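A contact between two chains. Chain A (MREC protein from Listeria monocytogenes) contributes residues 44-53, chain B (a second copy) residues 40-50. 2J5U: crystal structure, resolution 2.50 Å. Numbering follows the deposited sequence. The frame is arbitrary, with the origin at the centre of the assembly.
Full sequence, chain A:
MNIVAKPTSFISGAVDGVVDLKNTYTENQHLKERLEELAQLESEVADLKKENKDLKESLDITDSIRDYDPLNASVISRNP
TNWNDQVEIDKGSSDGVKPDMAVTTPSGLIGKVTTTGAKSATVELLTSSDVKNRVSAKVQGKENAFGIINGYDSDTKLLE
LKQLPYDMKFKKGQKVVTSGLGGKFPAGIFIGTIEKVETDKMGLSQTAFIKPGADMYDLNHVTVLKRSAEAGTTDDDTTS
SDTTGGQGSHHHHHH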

# COMPACT_ATOMS: atom_id res chain seq x y z
N GLU A 44 0.27 -51.19 -34.49
CA GLU A 44 1.16 -50.10 -34.10
C GLU A 44 0.95 -48.97 -35.10
O GLU A 44 0.80 -47.80 -34.72
N VAL A 45 0.93 -49.32 -36.38
CA VAL A 45 0.72 -48.35 -37.43
C VAL A 45 -0.62 -47.67 -37.19
O VAL A 45 -0.66 -46.48 -36.87
N ALA A 46 -1.70 -48.42 -37.33
CA ALA A 46 -3.05 -47.91 -37.14
C ALA A 46 -3.15 -46.87 -36.02
O ALA A 46 -3.87 -45.88 -36.15
N ASP A 47 -2.42 -47.09 -34.93
CA ASP A 47 -2.43 -46.16 -33.81
C ASP A 47 -1.72 -44.87 -34.20
O ASP A 47 -2.26 -43.78 -34.03
N LEU A 48 -0.49 -45.01 -34.71
CA LEU A 48 0.30 -43.87 -35.16
C LEU A 48 -0.51 -43.13 -36.21
O LEU A 48 -0.68 -41.91 -36.15
N LYS A 49 -1.00 -43.91 -37.17
CA LYS A 49 -1.80 -43.41 -38.27
C LYS A 49 -2.99 -42.59 -37.78
O LYS A 49 -3.35 -41.58 -38.38
N LYS A 50 -3.61 -43.01 -36.68
CA LYS A 50 -4.75 -42.27 -36.16
C LYS A 50 -4.27 -40.98 -35.50
O LYS A 50 -4.81 -39.90 -35.73
N GLU A 51 -3.25 -41.12 -34.66
CA GLU A 51 -2.65 -39.99 -33.94
C GLU A 51 -2.23 -38.93 -34.95
O GLU A 51 -2.51 -37.74 -34.77
N ASN A 52 -1.55 -39.38 -36.00
CA ASN A 52 -1.09 -38.50 -37.06
C ASN A 52 -2.28 -37.74 -37.66
O ASN A 52 -2.18 -36.55 -37.94
N LYS A 53 -3.40 -38.44 -37.83
CA LYS A 53 -4.60 -37.84 -38.40
C LYS A 53 -5.13 -36.74 -37.47
O LYS A 53 -5.54 -35.68 -37.93
N GLN B 40 7.16 -52.68 -46.02
CA GLN B 40 6.31 -51.52 -46.25
C GLN B 40 5.73 -51.05 -44.93
O GLN B 40 5.56 -49.85 -44.71
N LEU B 41 5.43 -51.99 -44.03
CA LEU B 41 4.87 -51.64 -42.73
C LEU B 41 5.90 -51.01 -41.82
O LEU B 41 5.62 -50.03 -41.14
N GLU B 42 7.10 -51.59 -41.79
CA GLU B 42 8.16 -51.05 -40.97
C GLU B 42 8.45 -49.61 -41.41
O GLU B 42 8.82 -48.77 -40.59
N SER B 43 8.29 -49.35 -42.70
CA SER B 43 8.52 -48.02 -43.26
C SER B 43 7.44 -47.05 -42.83
O SER B 43 7.72 -45.88 -42.59
N GLU B 44 6.20 -47.53 -42.75
CA GLU B 44 5.10 -46.67 -42.33
C GLU B 44 5.33 -46.23 -40.89
O GLU B 44 5.10 -45.07 -40.53
N VAL B 45 5.79 -47.17 -40.08
CA VAL B 45 6.07 -46.89 -38.68
C VAL B 45 7.08 -45.76 -38.58
O VAL B 45 6.80 -44.71 -38.00
N ALA B 46 8.26 -45.98 -39.14
CA ALA B 46 9.33 -44.99 -39.11
C ALA B 46 8.86 -43.61 -39.59
O ALA B 46 9.11 -42.61 -38.92
N ASP B 47 8.19 -43.57 -40.73
CA ASP B 47 7.71 -42.30 -41.29
C ASP B 47 6.67 -41.62 -40.42
O ASP B 47 6.71 -40.41 -40.23
N LEU B 48 5.73 -42.40 -39.88
CA LEU B 48 4.69 -41.82 -39.04
C LEU B 48 5.29 -41.27 -37.75
O LEU B 48 4.91 -40.19 -37.28
N LYS B 49 6.24 -42.01 -37.18
CA LYS B 49 6.88 -41.57 -35.96
C LYS B 49 7.45 -40.18 -36.15
O LYS B 49 7.11 -39.25 -35.42
N LYS B 50 8.32 -40.02 -37.15
CA LYS B 50 8.94 -38.73 -37.39
C LYS B 50 7.91 -37.64 -37.68
O LYS B 50 8.03 -36.52 -37.17

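The two helices run in the same general direction, their axes crossing at 32° and approaching to 9.5 Å, and they pair in register, Val A45 beside Val B45 and Leu A48 beside Leu B48. At the centre the two valines, both in the t rotamer, meet at 3.7 Å between Val A45 CG2 and Val B45 CG2. One turn on, the leucines, both with chi1 m and chi2 t, point toward the opposing helix and touch near their roots, with Leu A48 CB 3.9 Å from Leu B48 CB.

The packing is of the knobs-into-holes kind. Val A45 sits among Leu B41, Glu B44, Val B45 and Leu B48; Leu B48, which buries the most surface here, fills the pocket formed by Val A45, Leu A48, Lys A49 and Asn A52. Asn A52 (chi1 t) closes that pocket, its ND2 lying 3.5 Å from Leu B48 CD2, while its OD1 is hydrogen-bonded elsewhere in the structure.

Charged side chains flank this core. Lys A49 leaves its helix sideways, but its end swings nearer, and NZ donates a salt-bridging hydrogen bond of 3.2 Å to OE1 of Glu B44 (chi1 m). The extended Glu A44 places OE1 4.0 Å from Lys B49 NZ, beyond salt-bridge range, and 3.7 Å from Val B45 CG1.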

# COMPACT_ATOMS: atom_id res chain seq x y z
CB GLU A 44 2.63 -50.54 -34.12
CG GLU A 44 3.59 -49.44 -33.66
CD GLU A 44 5.06 -49.87 -33.69
OE1 GLU A 44 5.92 -49.05 -33.27
OE2 GLU A 44 5.36 -51.00 -34.12
CB VAL A 45 0.69 -49.02 -38.83
CG1 VAL A 45 0.15 -48.05 -39.86
CG2 VAL A 45 2.09 -49.46 -39.22
CB ALA A 46 -4.00 -49.05 -36.86
CB ASP A 47 -1.76 -46.79 -32.59
CG ASP A 47 -2.60 -47.89 -31.96
OD1 ASP A 47 -2.22 -48.37 -30.87
OD2 ASP A 47 -3.63 -48.28 -32.56
CB LEU A 48 1.60 -44.35 -35.81
CG LEU A 48 2.64 -44.99 -34.91
CD1 LEU A 48 3.74 -45.60 -35.75
CD2 LEU A 48 3.20 -43.93 -33.98
CB LYS A 49 -2.25 -44.59 -39.13
CG LYS A 49 -2.84 -44.22 -40.48
CD LYS A 49 -2.31 -45.13 -41.59
CE LYS A 49 -2.61 -46.61 -41.34
NZ LYS A 49 -2.05 -47.51 -42.41
CB LYS A 50 -5.54 -43.10 -35.15
CG LYS A 50 -6.80 -42.40 -34.68
CD LYS A 50 -7.47 -43.11 -33.52
CE LYS A 50 -8.69 -42.34 -33.04
NZ LYS A 50 -8.35 -40.93 -32.68
CB GLU A 51 -1.42 -40.47 -33.18
CG GLU A 51 -0.72 -39.41 -32.39
CD GLU A 51 0.68 -39.82 -32.01
OE1 GLU A 51 0.87 -40.98 -31.56
OE2 GLU A 51 1.61 -38.99 -32.17
CB ASN A 52 -0.38 -39.32 -38.14
CG ASN A 52 0.25 -38.46 -39.23
OD1 ASN A 52 -0.46 -37.82 -40.01
ND2 ASN A 52 1.57 -38.45 -39.30
CB LYS A 53 -5.68 -38.92 -38.61
CG LYS A 53 -6.75 -38.59 -39.66
CD LYS A 53 -7.84 -37.67 -39.12
CE LYS A 53 -8.87 -37.33 -40.20
NZ LYS A 53 -9.59 -38.53 -40.73
CB GLN B 40 5.18 -51.88 -47.22
CG GLN B 40 4.15 -50.77 -47.47
CD GLN B 40 4.74 -49.50 -48.09
OE1 GLN B 40 4.89 -48.48 -47.42
NE2 GLN B 40 5.08 -49.56 -49.38
CB LEU B 41 4.27 -52.88 -42.07
CG LEU B 41 2.89 -53.26 -42.60
CD1 LEU B 41 2.40 -54.52 -41.92
CD2 LEU B 41 1.93 -52.10 -42.35
CB GLU B 42 9.41 -51.91 -41.10
CG GLU B 42 9.27 -53.31 -40.53
CD GLU B 42 10.53 -54.15 -40.71
OE1 GLU B 42 11.63 -53.68 -40.35
OE2 GLU B 42 10.42 -55.29 -41.22
CB SER B 43 8.55 -48.06 -44.79
OG SER B 43 9.76 -48.63 -45.24
CB GLU B 44 3.77 -47.43 -42.42
CG GLU B 44 3.34 -47.73 -43.84
CD GLU B 44 1.95 -48.34 -43.92
OE1 GLU B 44 0.99 -47.70 -43.41
OE2 GLU B 44 1.81 -49.44 -44.49
CB VAL B 45 6.61 -48.15 -37.97
CG1 VAL B 45 7.06 -47.81 -36.56
CG2 VAL B 45 5.54 -49.22 -37.93
CB ALA B 46 10.52 -45.46 -39.93
CB ASP B 47 7.14 -42.50 -42.70
CG ASP B 47 8.18 -42.27 -43.80
OD1 ASP B 47 7.80 -42.34 -44.99
OD2 ASP B 47 9.36 -42.01 -43.49
CB LEU B 48 3.63 -42.87 -38.73
CG LEU B 48 2.69 -43.10 -39.92
CD1 LEU B 48 1.89 -44.37 -39.70
CD2 LEU B 48 1.78 -41.90 -40.07
CB LYS B 49 7.99 -42.53 -35.55
CG LYS B 49 7.50 -43.78 -34.84
CD LYS B 49 8.65 -44.67 -34.41
CE LYS B 49 8.15 -45.90 -33.67
NZ LYS B 49 9.27 -46.78 -33.24
CB LYS B 50 9.96 -38.80 -38.52
CG LYS B 50 10.55 -37.45 -38.88
CD LYS B 50 11.73 -37.54 -39.82
CE LYS B 50 12.07 -36.17 -40.41
NZ LYS B 50 12.21 -35.11 -39.36